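Local coordinates for uncharacterized protein (Mycobacterium tuberculosis, PDB 6Y56) that is a nucleotidyltransferase toxin, MenT4, of a toxin-antitoxin system and probably adds nucleotides to an RNA target, possibly the acceptor stems of tRNA, at residues 15-21 against 241-245; 130-134 against 206-210; 183-187 against 252-256; 201-205 against 287-291. All coordinates share one frame; numbering follows the deposited sequence.

Interaction 1 (15-21 against 241-245)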
loop_
_atom_site.group_PDB
_atom_site.type_symbol
_atom_site.label_atom_id
_atom_site.label_comp_id
_atom_site.label_asym_id
_atom_site.label_seq_id
_atom_site.Cartn_x
_atom_site.Cartn_y
_atom_site.Cartn_z
ATOM N N ARG A 15 -22.778 -5.888 -4.430
ATOM C CA ARG A 15 -22.542 -5.055 -5.609
ATOM C C ARG A 15 -21.948 -5.908 -6.727
ATOM O O ARG A 15 -20.811 -6.382 -6.621
ATOM C CB ARG A 15 -21.599 -3.905 -5.267
ATOM C CG ARG A 15 -22.008 -3.076 -4.061
ATOM C CD ARG A 15 -20.910 -2.083 -3.697
ATOM N NE ARG A 15 -20.434 -1.367 -4.876
ATOM C CZ ARG A 15 -19.169 -1.004 -5.083
ATOM N NH1 ARG A 15 -18.227 -1.279 -4.190
ATOM N NH2 ARG A 15 -18.846 -0.364 -6.195
ATOM N N ALA A 16 -22.703 -6.074 -7.815
ATOM C CA ALA A 16 -22.234 -6.899 -8.928
ATOM C C ALA A 16 -20.926 -6.370 -9.499
ATOM O O ALA A 16 -20.045 -7.151 -9.883
ATOM C CB ALA A 16 -23.304 -6.964 -10.019
ATOM N N GLU A 17 -20.774 -5.049 -9.551
ATOM C CA GLU A 17 -19.580 -4.452 -10.135
ATOM C C GLU A 17 -18.342 -4.691 -9.288
ATOM O O GLU A 17 -17.228 -4.558 -9.801
ATOM C CB GLU A 17 -19.777 -2.951 -10.329
ATOM C CG GLU A 17 -20.004 -2.171 -9.045
ATOM C CD GLU A 17 -21.473 -1.885 -8.778
ATOM O OE1 GLU A 17 -22.338 -2.695 -9.198
ATOM O OE2 GLU A 17 -21.761 -0.845 -8.143
ATOM N N ALA A 18 -18.509 -5.034 -8.014
ATOM C CA ALA A 18 -17.390 -5.275 -7.109
ATOM C C ALA A 18 -17.098 -6.752 -6.902
ATOM O O ALA A 18 -16.220 -7.088 -6.093
ATOM C CB ALA A 18 -17.636 -4.608 -5.753
ATOM N N TYR A 19 -17.811 -7.644 -7.590
ATOM C CA TYR A 19 -17.593 -9.069 -7.374
ATOM C C TYR A 19 -16.150 -9.463 -7.674
ATOM O O TYR A 19 -15.536 -10.224 -6.913
ATOM C CB TYR A 19 -18.551 -9.888 -8.243
ATOM C CG TYR A 19 -18.374 -11.372 -8.066
ATOM C CD1 TYR A 19 -19.063 -12.048 -7.076
ATOM C CD2 TYR A 19 -17.494 -12.097 -8.870
ATOM C CE1 TYR A 19 -18.900 -13.402 -6.892
ATOM C CE2 TYR A 19 -17.318 -13.452 -8.692
ATOM C CZ TYR A 19 -18.028 -14.101 -7.700
ATOM O OH TYR A 19 -17.871 -15.458 -7.504
ATOM N N ASP A 20 -15.599 -8.966 -8.787
ATOM C CA ASP A 20 -14.239 -9.341 -9.154
ATOM C C ASP A 20 -13.233 -8.821 -8.134
ATOM O O ASP A 20 -12.274 -9.524 -7.792
ATOM C CB ASP A 20 -13.907 -8.827 -10.557
ATOM C CG ASP A 20 -14.373 -9.774 -11.664
ATOM O OD1 ASP A 20 -15.045 -10.776 -11.370
ATOM O OD2 ASP A 20 -14.035 -9.510 -12.836
ATOM N N ALA A 21 -13.427 -7.592 -7.645
ATOM C CA ALA A 21 -12.550 -7.073 -6.598
ATOM C C ALA A 21 -12.647 -7.907 -5.328
ATOM O O ALA A 21 -11.638 -8.140 -4.651
ATOM C CB ALA A 21 -12.892 -5.616 -6.295
ATOM N N GLY A 241 -14.521 3.568 -7.855
ATOM C CA GLY A 241 -15.920 3.224 -7.663
ATOM C C GLY A 241 -16.187 1.738 -7.638
ATOM O O GLY A 241 -17.202 1.311 -7.079
ATOM N N VAL A 242 -15.304 0.940 -8.239
ATOM C CA VAL A 242 -15.395 -0.508 -8.097
ATOM C C VAL A 242 -15.005 -0.925 -6.686
ATOM O O VAL A 242 -15.616 -1.819 -6.090
ATOM C CB VAL A 242 -14.514 -1.188 -9.163
ATOM C CG1 VAL A 242 -14.485 -2.690 -8.967
ATOM C CG2 VAL A 242 -14.994 -0.827 -10.567
ATOM N N LEU A 243 -14.009 -0.259 -6.116
ATOM C CA LEU A 243 -13.387 -0.702 -4.879
ATOM C C LEU A 243 -14.117 -0.244 -3.629
ATOM O O LEU A 243 -13.922 -0.838 -2.565
ATOM C CB LEU A 243 -11.941 -0.193 -4.823
ATOM C CG LEU A 243 -11.118 -0.575 -6.061
ATOM C CD1 LEU A 243 -9.738 0.057 -5.979
ATOM C CD2 LEU A 243 -11.010 -2.090 -6.220
ATOM N N THR A 244 -14.943 0.796 -3.725
ATOM C CA THR A 244 -15.655 1.298 -2.559
ATOM C C THR A 244 -16.895 2.041 -3.026
ATOM O O THR A 244 -17.002 2.442 -4.184
ATOM C CB THR A 244 -14.770 2.223 -1.710
ATOM O OG1 THR A 244 -15.453 2.558 -0.496
ATOM C CG2 THR A 244 -14.436 3.504 -2.464
ATOM N N ARG A 245 -17.822 2.230 -2.088
ATOM C CA ARG A 245 -19.049 2.970 -2.334
ATOM C C ARG A 245 -19.390 3.607 -0.996
ATOM O O ARG A 245 -19.328 2.918 0.031
ATOM C CB ARG A 245 -20.141 1.981 -2.737
ATOM C CG ARG A 245 -21.548 2.542 -2.761
ATOM C CD ARG A 245 -22.574 1.449 -3.044
ATOM N NE ARG A 245 -22.798 0.585 -1.886
ATOM C CZ ARG A 245 -23.680 -0.412 -1.854
ATOM N NH1 ARG A 245 -23.822 -1.148 -0.759
ATOM N NH2 ARG A 245 -24.414 -0.684 -2.919
#

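Interaction 2 (130-134 against 206-210)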
loop_
_atom_site.group_PDB
_atom_site.type_symbol
_atom_site.label_atom_id
_atom_site.label_comp_id
_atom_site.label_asym_id
_atom_site.label_seq_id
_atom_site.Cartn_x
_atom_site.Cartn_y
_atom_site.Cartn_z
ATOM N N ARG A 130 12.801 -1.447 -3.111
ATOM C CA ARG A 130 14.191 -1.710 -2.769
ATOM C C ARG A 130 14.660 -0.921 -1.557
ATOM O O ARG A 130 15.510 -1.411 -0.804
ATOM C CB ARG A 130 15.085 -1.346 -3.957
ATOM C CG ARG A 130 16.516 -1.799 -3.807
ATOM C CD ARG A 130 17.388 -1.264 -4.935
ATOM N NE ARG A 130 16.822 -1.538 -6.255
ATOM C CZ ARG A 130 16.982 -2.681 -6.914
ATOM N NH1 ARG A 130 17.688 -3.664 -6.373
ATOM N NH2 ARG A 130 16.431 -2.843 -8.111
ATOM N N ARG A 131 14.150 0.298 -1.370
ATOM C CA ARG A 131 14.658 1.156 -0.309
ATOM C C ARG A 131 14.200 0.617 1.037
ATOM O O ARG A 131 13.015 0.327 1.209
ATOM C CB ARG A 131 14.157 2.589 -0.491
ATOM C CG ARG A 131 14.926 3.609 0.354
ATOM C CD ARG A 131 14.355 5.020 0.243
ATOM N NE ARG A 131 13.942 5.330 -1.122
ATOM C CZ ARG A 131 13.089 6.293 -1.452
ATOM N NH1 ARG A 131 12.545 7.077 -0.521
ATOM N NH2 ARG A 131 12.772 6.468 -2.728
ATOM N N PRO A 132 15.096 0.456 2.003
ATOM C CA PRO A 132 14.673 -0.050 3.312
ATOM C C PRO A 132 13.650 0.869 3.975
ATOM O O PRO A 132 13.700 2.094 3.841
ATOM C CB PRO A 132 15.979 -0.089 4.115
ATOM C CG PRO A 132 17.064 -0.165 3.070
ATOM C CD PRO A 132 16.555 0.634 1.911
ATOM N N LEU A 133 12.717 0.257 4.699
ATOM C CA LEU A 133 11.804 1.019 5.539
ATOM C C LEU A 133 12.571 1.695 6.665
ATOM O O LEU A 133 13.618 1.222 7.115
ATOM C CB LEU A 133 10.729 0.119 6.136
ATOM C CG LEU A 133 9.736 -0.408 5.103
ATOM C CD1 LEU A 133 8.762 -1.374 5.741
ATOM C CD2 LEU A 133 8.975 0.730 4.419
ATOM N N ALA A 134 12.033 2.817 7.123
ATOM C CA ALA A 134 12.697 3.597 8.155
ATOM C C ALA A 134 12.382 3.103 9.558
ATOM O O ALA A 134 13.234 3.212 10.443
ATOM C CB ALA A 134 12.295 5.068 8.038
ATOM N N LYS A 206 11.219 10.656 2.787
ATOM C CA LYS A 206 10.804 9.777 1.695
ATOM C C LYS A 206 10.864 10.510 0.365
ATOM O O LYS A 206 11.356 9.960 -0.627
ATOM C CB LYS A 206 9.382 9.268 1.923
ATOM C CG LYS A 206 9.229 8.296 3.083
ATOM C CD LYS A 206 9.629 6.871 2.732
ATOM C CE LYS A 206 9.432 5.958 3.937
ATOM N NZ LYS A 206 9.683 4.542 3.570
ATOM N N VAL A 207 10.369 11.752 0.326
ATOM C CA VAL A 207 10.417 12.523 -0.913
ATOM C C VAL A 207 11.859 12.773 -1.336
ATOM O O VAL A 207 12.192 12.700 -2.529
ATOM C CB VAL A 207 9.624 13.834 -0.774
ATOM C CG1 VAL A 207 9.843 14.693 -2.023
ATOM C CG2 VAL A 207 8.139 13.548 -0.576
ATOM N N TRP A 208 12.743 13.059 -0.377
ATOM C CA TRP A 208 14.149 13.252 -0.726
ATOM C C TRP A 208 14.683 12.044 -1.484
ATOM O O TRP A 208 15.304 12.179 -2.543
ATOM C CB TRP A 208 14.974 13.495 0.542
ATOM C CG TRP A 208 16.398 13.954 0.271
ATOM C CD1 TRP A 208 16.864 15.232 0.308
ATOM C CD2 TRP A 208 17.524 13.127 -0.070
ATOM N NE1 TRP A 208 18.211 15.262 0.001
ATOM C CE2 TRP A 208 18.635 13.981 -0.230
ATOM C CE3 TRP A 208 17.697 11.748 -0.252
ATOM C CZ2 TRP A 208 19.901 13.497 -0.565
ATOM C CZ3 TRP A 208 18.960 11.273 -0.589
ATOM C CH2 TRP A 208 20.039 12.149 -0.743
ATOM N N GLY A 209 14.438 10.843 -0.972
ATOM C CA GLY A 209 14.899 9.657 -1.673
ATOM C C GLY A 209 14.198 9.446 -3.005
ATOM O O GLY A 209 14.830 9.051 -3.990
ATOM N N ASP A 210 12.894 9.721 -3.063
ATOM C CA ASP A 210 12.141 9.562 -4.302
ATOM C C ASP A 210 12.708 10.439 -5.409
ATOM O O ASP A 210 12.864 9.984 -6.553
ATOM C CB ASP A 210 10.682 9.945 -4.071
ATOM C CG ASP A 210 9.926 8.948 -3.204
ATOM O OD1 ASP A 210 10.425 7.829 -2.972
ATOM O OD2 ASP A 210 8.811 9.313 -2.766
HETATM O O HOH W 1 11.728 3.815 2.286
#

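Interaction 3 (183-187 against 252-256)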
loop_
_atom_site.group_PDB
_atom_site.type_symbol
_atom_site.label_atom_id
_atom_site.label_comp_id
_atom_site.label_asym_id
_atom_site.label_seq_id
_atom_site.Cartn_x
_atom_site.Cartn_y
_atom_site.Cartn_z
ATOM N N LEU A 183 -6.009 9.153 -2.222
ATOM C CA LEU A 183 -6.888 10.088 -1.524
ATOM C C LEU A 183 -7.804 9.355 -0.551
ATOM O O LEU A 183 -7.992 9.789 0.592
ATOM C CB LEU A 183 -7.715 10.861 -2.551
ATOM C CG LEU A 183 -8.794 11.805 -2.008
ATOM C CD1 LEU A 183 -8.163 12.924 -1.182
ATOM C CD2 LEU A 183 -9.608 12.371 -3.156
ATOM N N TYR A 184 -8.398 8.242 -0.991
ATOM C CA TYR A 184 -9.238 7.448 -0.104
ATOM C C TYR A 184 -8.468 7.009 1.141
ATOM O O TYR A 184 -8.968 7.095 2.269
ATOM C CB TYR A 184 -9.790 6.226 -0.855
ATOM C CG TYR A 184 -10.635 5.353 0.029
ATOM C CD1 TYR A 184 -10.061 4.371 0.837
ATOM C CD2 TYR A 184 -12.010 5.540 0.100
ATOM C CE1 TYR A 184 -10.827 3.589 1.667
ATOM C CE2 TYR A 184 -12.792 4.757 0.934
ATOM C CZ TYR A 184 -12.192 3.794 1.720
ATOM O OH TYR A 184 -12.973 3.024 2.560
ATOM N N ASP A 185 -7.256 6.481 0.947
ATOM C CA ASP A 185 -6.485 5.980 2.081
ATOM C C ASP A 185 -6.096 7.111 3.024
ATOM O O ASP A 185 -6.157 6.951 4.245
ATOM C CB ASP A 185 -5.253 5.218 1.588
ATOM C CG ASP A 185 -5.598 3.942 0.824
ATOM O OD1 ASP A 185 -6.744 3.435 0.916
ATOM O OD2 ASP A 185 -4.697 3.452 0.111
ATOM N N LEU A 186 -5.716 8.263 2.470
ATOM C CA LEU A 186 -5.382 9.409 3.309
ATOM C C LEU A 186 -6.593 9.891 4.085
ATOM O O LEU A 186 -6.451 10.368 5.218
ATOM C CB LEU A 186 -4.814 10.541 2.454
ATOM C CG LEU A 186 -3.375 10.303 1.991
ATOM C CD1 LEU A 186 -3.024 11.328 0.936
ATOM C CD2 LEU A 186 -2.419 10.380 3.161
ATOM N N ASN A 187 -7.788 9.778 3.491
ATOM C CA ASN A 187 -9.005 10.123 4.215
ATOM C C ASN A 187 -9.193 9.236 5.440
ATOM O O ASN A 187 -9.689 9.707 6.470
ATOM C CB ASN A 187 -10.210 10.050 3.276
ATOM C CG ASN A 187 -11.497 10.489 3.943
ATOM O OD1 ASN A 187 -11.687 11.671 4.211
ATOM N ND2 ASN A 187 -12.385 9.541 4.207
ATOM N N TRP A 252 -13.534 13.837 0.562
ATOM C CA TRP A 252 -12.218 13.314 0.921
ATOM C C TRP A 252 -11.132 14.365 0.726
ATOM O O TRP A 252 -10.259 14.533 1.587
ATOM C CB TRP A 252 -11.900 12.081 0.076
ATOM C CG TRP A 252 -12.871 10.948 0.192
ATOM C CD1 TRP A 252 -13.773 10.724 1.189
ATOM C CD2 TRP A 252 -13.040 9.888 -0.750
ATOM N NE1 TRP A 252 -14.491 9.582 0.927
ATOM C CE2 TRP A 252 -14.066 9.056 -0.265
ATOM C CE3 TRP A 252 -12.433 9.575 -1.968
ATOM C CZ2 TRP A 252 -14.482 7.913 -0.947
ATOM C CZ3 TRP A 252 -12.841 8.439 -2.642
ATOM C CH2 TRP A 252 -13.865 7.634 -2.136
ATOM N N GLU A 253 -11.144 15.057 -0.417
ATOM C CA GLU A 253 -10.129 16.071 -0.683
ATOM C C GLU A 253 -10.139 17.144 0.395
ATOM O O GLU A 253 -9.078 17.572 0.864
ATOM C CB GLU A 253 -10.362 16.698 -2.058
ATOM C CG GLU A 253 -9.215 17.575 -2.554
ATOM C CD GLU A 253 -9.276 19.010 -2.024
ATOM O OE1 GLU A 253 -8.238 19.701 -2.074
ATOM O OE2 GLU A 253 -10.350 19.437 -1.556
ATOM N N ALA A 254 -11.331 17.585 0.800
ATOM C CA ALA A 254 -11.431 18.629 1.813
ATOM C C ALA A 254 -10.915 18.147 3.160
ATOM O O ALA A 254 -10.173 18.872 3.833
ATOM C CB ALA A 254 -12.875 19.117 1.927
ATOM N N ARG A 255 -11.302 16.933 3.575
ATOM C CA ARG A 255 -10.858 16.434 4.871
ATOM C C ARG A 255 -9.351 16.227 4.893
ATOM O O ARG A 255 -8.689 16.555 5.884
ATOM C CB ARG A 255 -11.567 15.129 5.254
ATOM C CG ARG A 255 -11.217 14.691 6.681
ATOM C CD ARG A 255 -11.381 13.204 6.939
ATOM N NE ARG A 255 -12.753 12.870 7.305
ATOM C CZ ARG A 255 -13.204 11.629 7.457
ATOM N NH1 ARG A 255 -12.386 10.598 7.286
ATOM N NH2 ARG A 255 -14.474 11.419 7.787
ATOM N N VAL A 256 -8.794 15.687 3.807
ATOM C CA VAL A 256 -7.353 15.439 3.742
ATOM C C VAL A 256 -6.586 16.757 3.761
ATOM O O VAL A 256 -5.639 16.934 4.532
ATOM C CB VAL A 256 -7.021 14.573 2.508
ATOM C CG1 VAL A 256 -5.514 14.584 2.194
ATOM C CG2 VAL A 256 -7.521 13.144 2.710
#

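Interaction 4 (201-205 against 287-291)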
loop_
_atom_site.group_PDB
_atom_site.type_symbol
_atom_site.label_atom_id
_atom_site.label_comp_id
_atom_site.label_asym_id
_atom_site.label_seq_id
_atom_site.Cartn_x
_atom_site.Cartn_y
_atom_site.Cartn_z
ATOM N N ARG A 201 8.266 14.423 9.296
ATOM C CA ARG A 201 9.686 14.137 9.114
ATOM C C ARG A 201 9.890 13.020 8.105
ATOM O O ARG A 201 10.682 13.156 7.163
ATOM C CB ARG A 201 10.321 13.797 10.468
ATOM C CG ARG A 201 11.762 13.284 10.416
ATOM C CD ARG A 201 12.703 14.276 9.761
ATOM N NE ARG A 201 12.730 15.571 10.440
ATOM C CZ ARG A 201 13.683 15.964 11.282
ATOM N NH1 ARG A 201 13.628 17.178 11.819
ATOM N NH2 ARG A 201 14.691 15.155 11.579
ATOM N N LEU A 202 9.158 11.922 8.266
ATOM C CA LEU A 202 9.291 10.798 7.348
ATOM C C LEU A 202 8.885 11.187 5.934
ATOM O O LEU A 202 9.504 10.732 4.968
ATOM C CB LEU A 202 8.449 9.620 7.833
ATOM C CG LEU A 202 9.017 8.836 9.005
ATOM C CD1 LEU A 202 7.971 7.849 9.493
ATOM C CD2 LEU A 202 10.272 8.115 8.560
ATOM N N TRP A 203 7.837 12.009 5.790
ATOM C CA TRP A 203 7.408 12.468 4.469
ATOM C C TRP A 203 8.547 13.175 3.744
ATOM O O TRP A 203 8.861 12.863 2.591
ATOM C CB TRP A 203 6.201 13.400 4.620
ATOM C CG TRP A 203 5.736 14.063 3.361
ATOM C CD1 TRP A 203 5.352 13.456 2.203
ATOM C CD2 TRP A 203 5.589 15.468 3.148
ATOM N NE1 TRP A 203 4.960 14.402 1.287
ATOM C CE2 TRP A 203 5.102 15.646 1.838
ATOM C CE3 TRP A 203 5.823 16.592 3.938
ATOM C CZ2 TRP A 203 4.841 16.910 1.297
ATOM C CZ3 TRP A 203 5.564 17.837 3.410
ATOM C CH2 TRP A 203 5.078 17.986 2.095
ATOM N N VAL A 204 9.202 14.115 4.422
ATOM C CA VAL A 204 10.303 14.839 3.793
ATOM C C VAL A 204 11.420 13.884 3.400
ATOM O O VAL A 204 11.988 13.988 2.307
ATOM C CB VAL A 204 10.808 15.965 4.715
ATOM C CG1 VAL A 204 12.066 16.624 4.131
ATOM C CG2 VAL A 204 9.714 16.984 4.926
ATOM N N LEU A 205 11.765 12.945 4.288
ATOM C CA LEU A 205 12.854 12.012 4.004
ATOM C C LEU A 205 12.488 11.062 2.871
ATOM O O LEU A 205 13.349 10.707 2.054
ATOM C CB LEU A 205 13.232 11.232 5.265
ATOM C CG LEU A 205 13.726 12.089 6.431
ATOM C CD1 LEU A 205 13.928 11.265 7.689
ATOM C CD2 LEU A 205 15.013 12.832 6.097
ATOM N N ALA A 287 19.333 11.453 9.733
ATOM C CA ALA A 287 17.956 11.649 10.179
ATOM C C ALA A 287 17.177 10.343 10.147
ATOM O O ALA A 287 16.354 10.083 11.036
ATOM C CB ALA A 287 17.269 12.702 9.311
ATOM N N LEU A 288 17.436 9.500 9.145
ATOM C CA LEU A 288 16.825 8.176 9.140
ATOM C C LEU A 288 17.397 7.305 10.255
ATOM O O LEU A 288 16.659 6.552 10.903
ATOM C CB LEU A 288 17.010 7.519 7.771
ATOM C CG LEU A 288 16.151 8.085 6.634
ATOM C CD1 LEU A 288 16.732 7.662 5.296
ATOM C CD2 LEU A 288 14.690 7.651 6.736
ATOM N N ALA A 289 18.703 7.417 10.513
ATOM C CA ALA A 289 19.339 6.587 11.535
ATOM C C ALA A 289 18.769 6.863 12.923
ATOM O O ALA A 289 18.582 5.931 13.716
ATOM C CB ALA A 289 20.855 6.788 11.515
ATOM N N VAL A 290 18.478 8.130 13.238
ATOM C CA VAL A 290 17.937 8.423 14.565
ATOM C C VAL A 290 16.579 7.755 14.758
ATOM O O VAL A 290 16.184 7.457 15.892
ATOM C CB VAL A 290 17.881 9.933 14.871
ATOM C CG1 VAL A 290 19.159 10.640 14.484
ATOM C CG2 VAL A 290 16.712 10.575 14.192
ATOM N N LEU A 291 15.849 7.500 13.667
ATOM C CA LEU A 291 14.543 6.860 13.766
ATOM C C LEU A 291 14.624 5.340 13.829
ATOM O O LEU A 291 13.671 4.706 14.291
ATOM C CB LEU A 291 13.670 7.247 12.574
ATOM C CG LEU A 291 13.406 8.728 12.352
ATOM C CD1 LEU A 291 12.655 8.911 11.048
ATOM C CD2 LEU A 291 12.625 9.322 13.515
HETATM O O HOH W 2 14.965 12.346 11.984
#

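Interaction 1 (15-21 against 241-245)
Gly241 offers its carbonyl oxygen to the guanidinium of Arg15, whose NH2 stands 2.5 Å from Gly241 O. This short hydrogen bond is bent at the hydrogen (132°); the donor lies in the carbonyl plane, and the oxygen sits a little out of the guanidinium plane. Val242 adds a second carbonyl: its O takes a weak bond from Arg15 NH1 at 3.3 Å and also packs against Ala18 CB. One branch of Val242, CG1, is anti to the backbone N (chi1 175°) and turns toward segment 15-21, where it meets Glu17 O at 3.4 Å. Leu243 starts off away from the contact, yet its CD2 reaches back to Ala21 CB (4.0 Å). Past Thr244, where the backbone leaves helical geometry, the chain is extended and brings Arg245 alongside Arg15. Arg245 CB lies over the centre of one face of the Arg15 guanidinium, and Ala18 CB covers the opposite face near its rim, so the flat group is sandwiched. The two arginine chains slide past each other in opposite directions, their guanidinium planes 35° apart, with Arg15 CG 3.6 Å from Arg245 NH2. Glu17 OE2, in a salt bridge 3.5 Å from Arg15 NH2, probably eases the crowding of like charge. Asp20 is tied outward to Arg121. The whole is an arginine, carried on the loop before helix 19-38, binding two consecutive carbonyls at the carboxyl end of the short helix 240-243, where the helix dipole would be expected to favour a positive group.

Interaction 2 (130-134 against 206-210)
Arg131 and Asp210 meet at about a right angle, the guanidinium plane turned 60° from the carboxylate plane. The groups are not paired side by side; both bonds go to one oxygen, OD1. Asp210 OD1 is approached on its anti side by Arg131 NH2 at 2.7 Å, a salt bridge with a hydrogen-bond angle of 148°, while NH1 adds a weak, longer bond to the same atom. NH1 has a better use: it donates to Lys206 O at 3.1 Å, in the carbonyl plane and on a lone pair. That oxygen also accepts the helical bond from Asp210 N, so two donors grip it. With CG anti to the backbone N (chi1 -165°), the arginine stretches out from its loop and bends only near the guanidinium. One helical turn receives it. The loop follows strand 125-129, an inner strand of the mixed sheet of this nucleotidyltransferase fold, and the arginine pins it to helix 196-212. Gly209 lies beneath the guanidinium, its CA 3.6 Å from the plane and offset toward the rim; without a side chain there, the flat group can settle on the backbone. Asp214 gives NH2 a second acidic partner. Lys206 runs out from the same turn on a bent chain, and its NZ passes Leu133 CD2 at 4.0 Å. The ammonium is held mainly by Glu169 and Glu165 of helix 163-174. A water between Lys206 NZ and Pro132 O, accepting from the first and donating to the second, extends the tie to the loop backbone.

Interaction 3 (183-187 against 252-256)
Val256 and Leu183 interlock across this helix-helix interface. Val256 CG2 pushes into a hollow walled by Leu183, Leu186 and Asn187, lying 3.8 Å from Leu186 CB and 3.5 Å from the backbone N of Asn187. In return, Leu183 CD1 settles between Val256 and the backbone of Glu253, while its CG presses on Trp252 CB at 3.8 Å. The larger bump is Trp252. Tyr184, with CG anti to the backbone N (chi1 178°) and its OH bonded one turn further on to His188, turns its CD2 edge onto one face of the indole in a T-shaped stack, centroids 5.2 Å apart and planes at 86°. Asn187 crosses the same indole near its five-membered ring, ND2 lying 3.5 Å from Trp252 CD1, and so fills the notch between Trp252 and Arg255. Arg255 closes the partly exposed side: NH1 donates to Asn187 O at 3.0 Å, from well above the carbonyl plane, while Asn187 OD1 sits over the guanidinium face without a hydrogen bond, the two planes nearly parallel. The segment axes approach to 9.0 Å at 51°, and Asn187 and Val256 are the residues whose CA atoms lie nearest. Helix 180-189 thus has two partners: helix 249-259 in this contact, and helix 163-174, where Leu186 packs on Lys170, Leu171 and Tyr174.

Interaction 4 (201-205 against 287-291)
Apolar packing between two helices, supplemented by one water bridge, joins helix 196-212 to the C-terminal helix 281-292 at the periphery of the helical part of the fold. Leu205 carries most of it. Its methyl CD2 lies on Ala287 CB at 3.9 Å, and CD1 faces Leu288 CD2 at 3.8 Å; the leucine pair slides past each other in opposite directions. One turn back, Leu202 CD2 meets Leu291 CD1 at 3.5 Å, the two chains crossing at an oblique angle. Leu291 CG sits anti to its carbonyl carbon (chi1 -58°), a setting that brings CD1 against Leu202 and, more loosely, Leu205 CD1. The two segments run roughly antiparallel but well splayed, at 138°, and the segment axes come no closer than 11.2 Å, wide enough that leucine tips have to span the gap and no direct hydrogen bond crosses it. At the partly exposed border a water does so: it accepts from Arg201 NH2 at 2.9 Å and donates to Ala287 O at 2.8 Å. The rest of the Arg201 guanidinium is anchored by Glu270 within helix 268-273 and Asp267 just before it. Trp273 of that helix covers Arg201, Leu205 and Ala287 together, while the loop leading to strand 138-141 reaches Leu202 through Ala134 and Leu135.

The four contacts form two neighbouring pairs. Interactions 2 and 4 share helix 196-212, their centres 9 Å apart, and Ala134 joins them: its CB lies 3.7 Å from Leu202 CD2 and 3.8 Å from Leu288 CD2. Interactions 1 and 3 lie about 20 Å apart by centres but touch: Thr244, in the link between helices 240-243 and 249-259, packs its OG1 3.7 Å from Tyr184 CE2. Between the pairs the spacing is wider: nearest atoms of interactions 3 and 4 are about 8 Å apart, those of 1 and 2 about 21 Å. Interaction 2 starts beside strand 125-129, which pairs with strand 68-72 in the sheet that carries the catalytic acids in related nucleotidyltransferases.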